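PDB 3KKG: putative SnoaL-like polyketide cyclase from Jannaschia sp., which is of unproven function but probably acts as a small NTF2-fold enzyme related to the SnoaL polyketide cyclases, which close rings of polyketide intermediates. Local coordinates for residues Q10-V15 and V78-D83; V32-M37 and G53-I58; Q88-G93 and D110-T115. One frame throughout, in Å; residues are numbered along the deposited sequence. Where two conformers were deposited one is given.

From the N terminus, helix 6-16 comes first, and its residues 10-15 meet 78-83 at the end of strand 72-81. Interaction 1 closes a loop of 62 residues. Interaction 2 is nested inside that loop: 32-37 on helix 29-36 meets 53-58 on helix 54-67, with 15 residues between. The two contacts touch where the methyl of Thr14 packs on that of Thr36. Interaction 3 follows in series, closes a loop of 16 residues and pairs strands 84-94 and 108-120. Its strand 84-94 neighbours strand 72-81 of interaction 1. Interaction 2 lies across the chain's centre from interaction 3. In this NTF2-like fold, interaction 1 ties helix to sheet, interaction 2 helix to helix, interaction 3 strand to strand.

Interaction 1: Q10-V15 and V78-D83; sequences QNVETV and VTVEGD
The polar part of this contact is centred on the side-chain amide of Asn11, midway along helix 6-16. Its ND2 donates two hydrogen bonds to the turn that follows strand 72-81. One goes to the backbone O of Gly82, with ND2 and O 2.9 Å apart. It is bent, and the donor sits above the carbonyl plane of Gly82. The other joins Asn11 ND2 to Asp83 OD1, also at 2.9 Å, and is straighter (161°). Here OD1 uses its anti lone pair, and the amide and carboxylate planes are turned 47° apart. Both acceptors lie close to the amide plane of Asn11. CG of Asn11 is anti to its own carbonyl carbon (chi1 -82°), which carries the amide toward the turn. A water completes the group by donating to Asn11 OD1 and to Asp83 OD1, each oxygen lying 2.7 Å from the water oxygen. Gly82 has positive phi, as suits the tight turn between strands 72-81 and 84-94.

The apolar part lies one residue further along the helix. The two methyls of Val12 divide the work. Val12 CG1 meets Val78 CG1 tip to tip at 3.8 Å. Val12 CG2 crosses obliquely onto Val80, 3.6 Å from its CG1. Val78 and Val80 both point toward the helix, two residues apart on the strand. Val15 packs on Val85 and Val87 of strand 84-94, extending the helix-on-sheet packing. On the other side of strand 72-81, Glu81 forms a salt bridge with Arg4 of the second subunit.

The chemistry implies a helix positioned in two ways. The valines pack the helix against strand 72-81, while the two bonds from one nitrogen hold the Asn11 amide in its rotation and tie it to the turn.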
# COMPACT_ATOMS: atom_id res chain seq x y z
N GLN A 10 10.22 9.71 -17.64
CA GLN A 10 11.57 9.35 -17.21
C GLN A 10 11.59 8.83 -15.78
O GLN A 10 12.29 7.86 -15.47
CB GLN A 10 12.54 10.50 -17.37
CG GLN A 10 13.99 10.06 -17.08
CD GLN A 10 14.46 8.91 -17.97
OE1 GLN A 10 14.56 9.08 -19.21
NE2 GLN A 10 14.74 7.74 -17.37
N ASN A 11 10.73 9.41 -14.93
CA ASN A 11 10.63 8.93 -13.55
C ASN A 11 10.18 7.48 -13.57
O ASN A 11 10.71 6.65 -12.79
CB ASN A 11 9.63 9.79 -12.81
CG ASN A 11 10.22 11.11 -12.29
OD1 ASN A 11 11.42 11.33 -12.33
ND2 ASN A 11 9.32 11.97 -11.77
N VAL A 12 9.17 7.17 -14.40
CA VAL A 12 8.68 5.79 -14.49
C VAL A 12 9.75 4.83 -15.00
O VAL A 12 9.93 3.71 -14.49
CB VAL A 12 7.38 5.71 -15.33
CG1 VAL A 12 7.02 4.24 -15.63
CG2 VAL A 12 6.20 6.37 -14.55
N GLU A 13 10.41 5.26 -16.07
CA GLU A 13 11.46 4.41 -16.63
C GLU A 13 12.53 4.08 -15.59
O GLU A 13 12.99 2.92 -15.43
CB GLU A 13 12.06 5.05 -17.88
CG GLU A 13 11.06 5.13 -19.07
CD GLU A 13 11.66 5.78 -20.33
OE1 GLU A 13 12.89 5.68 -20.50
OE2 GLU A 13 10.90 6.28 -21.17
N THR A 14 12.95 5.10 -14.87
CA THR A 14 13.96 4.93 -13.82
C THR A 14 13.46 3.99 -12.72
O THR A 14 14.19 3.05 -12.33
CB THR A 14 14.37 6.29 -13.27
OG1 THR A 14 15.06 7.00 -14.32
CG2 THR A 14 15.24 6.20 -11.97
N VAL A 15 12.25 4.19 -12.23
CA VAL A 15 11.72 3.33 -11.19
C VAL A 15 11.52 1.88 -11.63
O VAL A 15 11.81 0.92 -10.90
CB VAL A 15 10.38 3.89 -10.64
CG1 VAL A 15 9.64 2.82 -9.91
CG2 VAL A 15 10.67 5.13 -9.80
N VAL A 78 1.13 0.92 -12.86
CA VAL A 78 2.03 2.02 -12.62
C VAL A 78 1.19 3.32 -12.70
O VAL A 78 0.47 3.55 -13.69
CB VAL A 78 3.15 2.09 -13.62
CG1 VAL A 78 4.03 3.31 -13.40
CG2 VAL A 78 3.93 0.74 -13.62
N THR A 79 1.29 4.13 -11.67
CA THR A 79 0.63 5.42 -11.62
C THR A 79 1.64 6.45 -11.28
O THR A 79 2.29 6.38 -10.22
CB THR A 79 -0.51 5.35 -10.61
OG1 THR A 79 -1.52 4.50 -11.14
CG2 THR A 79 -1.15 6.75 -10.29
N VAL A 80 1.76 7.48 -12.10
CA VAL A 80 2.70 8.55 -11.81
C VAL A 80 2.02 9.89 -11.87
O VAL A 80 1.24 10.15 -12.78
CB VAL A 80 3.93 8.53 -12.81
CG1 VAL A 80 3.45 8.60 -14.25
CG2 VAL A 80 4.92 9.65 -12.51
N GLU A 81 2.36 10.75 -10.91
CA GLU A 81 2.04 12.19 -10.96
C GLU A 81 3.27 12.95 -10.51
O GLU A 81 3.71 12.85 -9.35
CB GLU A 81 0.86 12.52 -10.07
CG GLU A 81 0.40 13.96 -10.30
CD GLU A 81 -0.82 14.36 -9.55
OE1 GLU A 81 -1.24 13.69 -8.61
OE2 GLU A 81 -1.31 15.49 -9.87
N GLY A 82 3.86 13.65 -11.43
CA GLY A 82 5.08 14.39 -11.14
C GLY A 82 6.19 13.49 -10.63
O GLY A 82 6.54 12.51 -11.28
N ASP A 83 6.71 13.83 -9.44
CA ASP A 83 7.80 13.10 -8.83
C ASP A 83 7.35 11.94 -7.89
O ASP A 83 8.13 11.41 -7.11
CB ASP A 83 8.73 14.09 -8.10
CG ASP A 83 9.64 14.81 -9.03
OD1 ASP A 83 10.04 14.27 -10.09
OD2 ASP A 83 10.04 15.96 -8.70
O HOH W 1 12.47 13.57 -11.16

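Interaction 2: V32-M37 and G53-I58; sequences VWRETM and GIEQAI
Trp33 and Arg34, neighbours on helix 29-36, meet helix 54-67 in different ways. Trp33 has CG anti to its carbonyl carbon (chi1 -80°), and its six-membered ring reaches the other helix. Trp33 CE3 lies 3.7 Å from Ile58 CG1, and the side chains run alongside one another, heading opposite ways. Trp33 CZ3 comes within 3.9 Å of Ala57 O. Ile54 CD1 approaches at the ring edge, near its plane. The selenomethionine Met37 bends at chi2 (69°), so its chain folds back and CE lies over the centre of one Trp33 face, 3.6 Å above the plane. Met37 CB and Ile54 CD1 are 3.4 Å apart, tighter than usual van der Waals contact. Ile54 reaches Met37 with CG1 anti to the backbone N and CD1 turned at chi2. The ring is held further by NE1, which bonds to Gly22 O, and by Trp29, which packs edge-to-face.

The segments run roughly antiparallel, at 144°, and their axes come within 10.5 Å of each other. They belong to the helical layer that packs on the curved sheet of the NTF2-like cone. Phe41 of strand 41-45 touches Trp33, Ile54 and Ala57 from the sheet side.

On the exposed side of the contact, Arg34 is extended from CG to NE and meets Glu55, which is bent at chi2. The grip is side-on. Arg34 NE donates to Glu55 OE2 at 2.9 Å. Arg34 NH2 donates to Glu55 OE1 at 3.1 Å. Both bonds are nearly straight and use syn lone pairs. The guanidinium and carboxylate planes are nearly coplanar. Ile58 CD1 lies over one face of the guanidinium and touches Arg34 CG. Arg34 NH1 makes a salt bridge to Asp31 in the same helix.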
# COMPACT_ATOMS: atom_id res chain seq x y z
N VAL A 32 22.47 -1.20 -9.38
CA VAL A 32 21.33 -0.48 -9.96
C VAL A 32 20.74 0.47 -8.90
O VAL A 32 20.41 1.62 -9.17
CB VAL A 32 20.22 -1.44 -10.51
CG1 VAL A 32 18.97 -0.63 -10.97
CG2 VAL A 32 20.76 -2.31 -11.65
N TRP A 33 20.60 -0.02 -7.67
CA TRP A 33 20.16 0.85 -6.59
C TRP A 33 21.12 2.05 -6.41
O TRP A 33 20.69 3.19 -6.27
CB TRP A 33 20.03 0.08 -5.28
CG TRP A 33 18.77 -0.72 -5.13
CD1 TRP A 33 18.18 -1.49 -6.07
CD2 TRP A 33 17.95 -0.82 -3.96
NE1 TRP A 33 17.02 -2.05 -5.57
CE2 TRP A 33 16.86 -1.66 -4.28
CE3 TRP A 33 18.01 -0.27 -2.67
CZ2 TRP A 33 15.87 -1.98 -3.37
CZ3 TRP A 33 17.02 -0.57 -1.78
CH2 TRP A 33 15.99 -1.44 -2.11
N ARG A 34 22.42 1.79 -6.44
CA ARG A 34 23.40 2.87 -6.26
C ARG A 34 23.36 3.92 -7.37
O ARG A 34 23.62 5.09 -7.10
CB ARG A 34 24.81 2.31 -6.11
CG ARG A 34 24.98 1.51 -4.84
CD ARG A 34 26.37 0.96 -4.68
NE ARG A 34 26.46 0.13 -3.46
CZ ARG A 34 26.67 -1.19 -3.44
NH1 ARG A 34 26.85 -1.90 -4.55
NH2 ARG A 34 26.71 -1.81 -2.28
N GLU A 35 23.01 3.53 -8.58
CA GLU A 35 22.85 4.50 -9.67
C GLU A 35 21.49 5.22 -9.72
O GLU A 35 21.36 6.27 -10.32
CB GLU A 35 23.18 3.88 -11.01
CG GLU A 35 22.28 2.81 -11.56
CD GLU A 35 22.88 2.20 -12.84
OE1 GLU A 35 23.17 2.97 -13.78
OE2 GLU A 35 23.13 0.96 -12.89
N THR A 36 20.49 4.65 -9.05
CA THR A 36 19.11 5.15 -9.09
C THR A 36 18.73 6.03 -7.88
O THR A 36 17.97 6.99 -7.98
CB THR A 36 18.17 3.91 -9.15
OG1 THR A 36 18.47 3.19 -10.36
CG2 THR A 36 16.70 4.31 -9.21
N MSE A 37 19.15 5.57 -6.70
CA MSE A 37 18.83 6.25 -5.42
C MSE A 37 19.92 7.28 -5.09
O MSE A 37 21.09 7.12 -5.47
CB MSE A 37 18.77 5.25 -4.26
CG MSE A 37 17.47 4.47 -4.10
SE MSE A 37 17.10 3.13 -5.52
CE MSE A 37 15.78 2.05 -4.54
N GLY A 53 19.82 6.17 4.45
CA GLY A 53 21.08 5.96 3.75
C GLY A 53 21.02 4.82 2.77
O GLY A 53 20.45 3.79 3.06
N ILE A 54 21.63 4.99 1.61
CA ILE A 54 21.53 3.99 0.55
C ILE A 54 22.15 2.63 0.92
O ILE A 54 21.55 1.59 0.66
CB ILE A 54 22.12 4.54 -0.79
CG1 ILE A 54 21.85 3.56 -1.94
CG2 ILE A 54 23.61 4.90 -0.65
CD1 ILE A 54 20.38 3.19 -2.15
N GLU A 55 23.32 2.62 1.56
CA GLU A 55 23.92 1.33 1.91
C GLU A 55 23.10 0.60 2.96
O GLU A 55 22.94 -0.63 2.90
CB GLU A 55 25.34 1.50 2.39
CG GLU A 55 26.28 1.99 1.30
CD GLU A 55 26.24 1.12 0.07
OE1 GLU A 55 26.20 -0.11 0.22
OE2 GLU A 55 26.24 1.68 -1.05
N GLN A 56 22.56 1.37 3.91
CA GLN A 56 21.67 0.81 4.96
C GLN A 56 20.41 0.25 4.34
O GLN A 56 19.95 -0.86 4.69
CB GLN A 56 21.33 1.89 5.98
CG GLN A 56 22.54 2.35 6.82
CD GLN A 56 23.37 3.48 6.20
OE1 GLN A 56 23.24 3.81 5.02
NE2 GLN A 56 24.28 4.05 7.00
N ALA A 57 19.85 1.00 3.40
CA ALA A 57 18.64 0.54 2.74
C ALA A 57 18.88 -0.70 1.86
O ALA A 57 18.07 -1.62 1.79
CB ALA A 57 18.06 1.66 1.90
N ILE A 58 20.00 -0.72 1.17
CA ILE A 58 20.42 -1.90 0.45
C ILE A 58 20.58 -3.12 1.35
O ILE A 58 20.13 -4.21 1.02
CB ILE A 58 21.75 -1.62 -0.34
CG1 ILE A 58 21.47 -0.75 -1.57
CG2 ILE A 58 22.48 -2.92 -0.76
CD1 ILE A 58 22.75 -0.31 -2.27

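Interaction 3: Q88-G93 and D110-T115; sequences QARLTG and DVPDVT
Strands 88-93 and 110-115 run antiparallel, with hydrogen-bonded pairs Ala89-Asp113 and Leu91-Val111 between non-hydrogen-bonded ones, the straightest bond running from Leu91 N to Val111 O at 2.8 Å, nearly along the C=O axis.

On one face, Arg90 bends at chi3 (75°) and lays its guanidinium over the Val111-Pro112 peptide. Arg90 NH2 forms a salt bridge to Asp110 OD1 at 3.2 Å, meeting it from above the carboxylate plane; NE adds a weak bond. A water links NE and OD1. Gln88 lies beside Val114, and its OE1 accepts from Arg128 of the second subunit.

On the other face, Asp113 holds CG in the crowded position (chi1 77°). Asp113 OD2 sits 3.5 Å from Leu91 CD1 and is hydrogen-bonded to Tyr129 OH. Asp113 OD1 lies 3.3 Å from Ala89 CB. An alanine here would remove the carboxylate and would probably leave the Tyr129 hydroxyl without this partner and Leu91 less firmly packed.

The pair lies inside the curved sheet of the NTF2-like fold, between strand 72-81 beyond 88-93 and strand 123-131 beyond 110-115. The face bearing Gln88, Pro112 and Val114 packs on the second subunit.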
# COMPACT_ATOMS: atom_id res chain seq x y z
N GLN A 88 2.14 -1.07 -8.34
CA GLN A 88 1.51 -2.23 -7.72
C GLN A 88 2.00 -3.48 -8.43
O GLN A 88 2.11 -3.49 -9.67
CB GLN A 88 0.04 -2.16 -7.88
CG GLN A 88 -0.65 -0.99 -7.12
CD GLN A 88 -2.14 -1.11 -7.20
OE1 GLN A 88 -2.70 -2.01 -6.61
NE2 GLN A 88 -2.77 -0.23 -7.92
N ALA A 89 2.23 -4.54 -7.67
CA ALA A 89 2.79 -5.74 -8.23
C ALA A 89 2.21 -6.93 -7.51
O ALA A 89 1.44 -6.80 -6.56
CB ALA A 89 4.36 -5.74 -8.20
N ARG A 90 2.51 -8.11 -8.04
CA ARG A 90 2.30 -9.34 -7.28
C ARG A 90 3.60 -10.07 -7.12
O ARG A 90 4.46 -10.07 -7.99
CB ARG A 90 1.24 -10.21 -7.88
CG ARG A 90 -0.17 -9.62 -7.78
CD ARG A 90 -1.21 -10.65 -8.16
NE ARG A 90 -1.40 -11.65 -7.09
CZ ARG A 90 -2.18 -11.48 -6.01
NH1 ARG A 90 -2.89 -10.37 -5.89
NH2 ARG A 90 -2.32 -12.42 -5.08
N LEU A 91 3.75 -10.65 -5.95
CA LEU A 91 4.94 -11.40 -5.55
C LEU A 91 4.59 -12.87 -5.40
O LEU A 91 3.59 -13.18 -4.74
CB LEU A 91 5.43 -10.94 -4.17
CG LEU A 91 5.77 -9.47 -4.07
CD1 LEU A 91 6.22 -9.13 -2.62
CD2 LEU A 91 6.84 -9.08 -5.06
N THR A 92 5.46 -13.71 -5.93
CA THR A 92 5.31 -15.15 -5.77
C THR A 92 6.66 -15.77 -5.50
O THR A 92 7.64 -15.50 -6.16
CB THR A 92 4.68 -15.82 -6.99
OG1 THR A 92 5.44 -15.49 -8.14
CG2 THR A 92 3.23 -15.36 -7.16
N GLY A 93 6.69 -16.71 -4.54
CA GLY A 93 7.90 -17.48 -4.29
C GLY A 93 7.86 -18.14 -2.95
O GLY A 93 6.94 -17.99 -2.18
N ASP A 110 1.87 -15.76 -2.36
CA ASP A 110 1.32 -15.18 -3.60
C ASP A 110 0.51 -13.98 -3.11
O ASP A 110 -0.62 -14.14 -2.65
CB ASP A 110 0.41 -16.19 -4.30
CG ASP A 110 -0.16 -15.68 -5.60
OD1 ASP A 110 -0.05 -14.50 -5.90
OD2 ASP A 110 -0.70 -16.54 -6.35
N VAL A 111 1.10 -12.78 -3.15
CA VAL A 111 0.51 -11.59 -2.54
C VAL A 111 0.64 -10.35 -3.42
O VAL A 111 1.64 -10.21 -4.11
CB VAL A 111 1.10 -11.28 -1.13
CG1 VAL A 111 0.60 -12.30 -0.10
CG2 VAL A 111 2.65 -11.18 -1.17
N PRO A 112 -0.33 -9.46 -3.34
CA PRO A 112 -0.19 -8.14 -3.97
C PRO A 112 0.69 -7.25 -3.12
O PRO A 112 0.81 -7.45 -1.89
CB PRO A 112 -1.63 -7.64 -4.02
CG PRO A 112 -2.22 -8.16 -2.70
CD PRO A 112 -1.56 -9.54 -2.53
N ASP A 113 1.24 -6.21 -3.71
CA ASP A 113 1.98 -5.22 -2.96
C ASP A 113 1.82 -3.88 -3.62
O ASP A 113 1.21 -3.73 -4.70
CB ASP A 113 3.38 -5.65 -2.72
CG ASP A 113 4.30 -5.52 -3.88
OD1 ASP A 113 3.90 -5.07 -4.97
OD2 ASP A 113 5.48 -5.93 -3.73
N VAL A 114 2.39 -2.88 -2.99
CA VAL A 114 2.45 -1.50 -3.54
C VAL A 114 3.69 -0.82 -3.02
O VAL A 114 4.06 -0.92 -1.85
CB VAL A 114 1.19 -0.72 -3.21
CG1 VAL A 114 0.96 -0.59 -1.73
CG2 VAL A 114 1.28 0.68 -3.87
N THR A 115 4.46 -0.20 -3.94
CA THR A 115 5.67 0.55 -3.63
C THR A 115 5.44 1.97 -4.06
O THR A 115 5.04 2.19 -5.23
CB THR A 115 6.91 -0.09 -4.30
OG1 THR A 115 6.85 -1.53 -4.12
CG2 THR A 115 8.19 0.44 -3.73
O HOH W 2 -1.59 -4.01 -5.03
O HOH W 3 0.03 -14.07 -8.52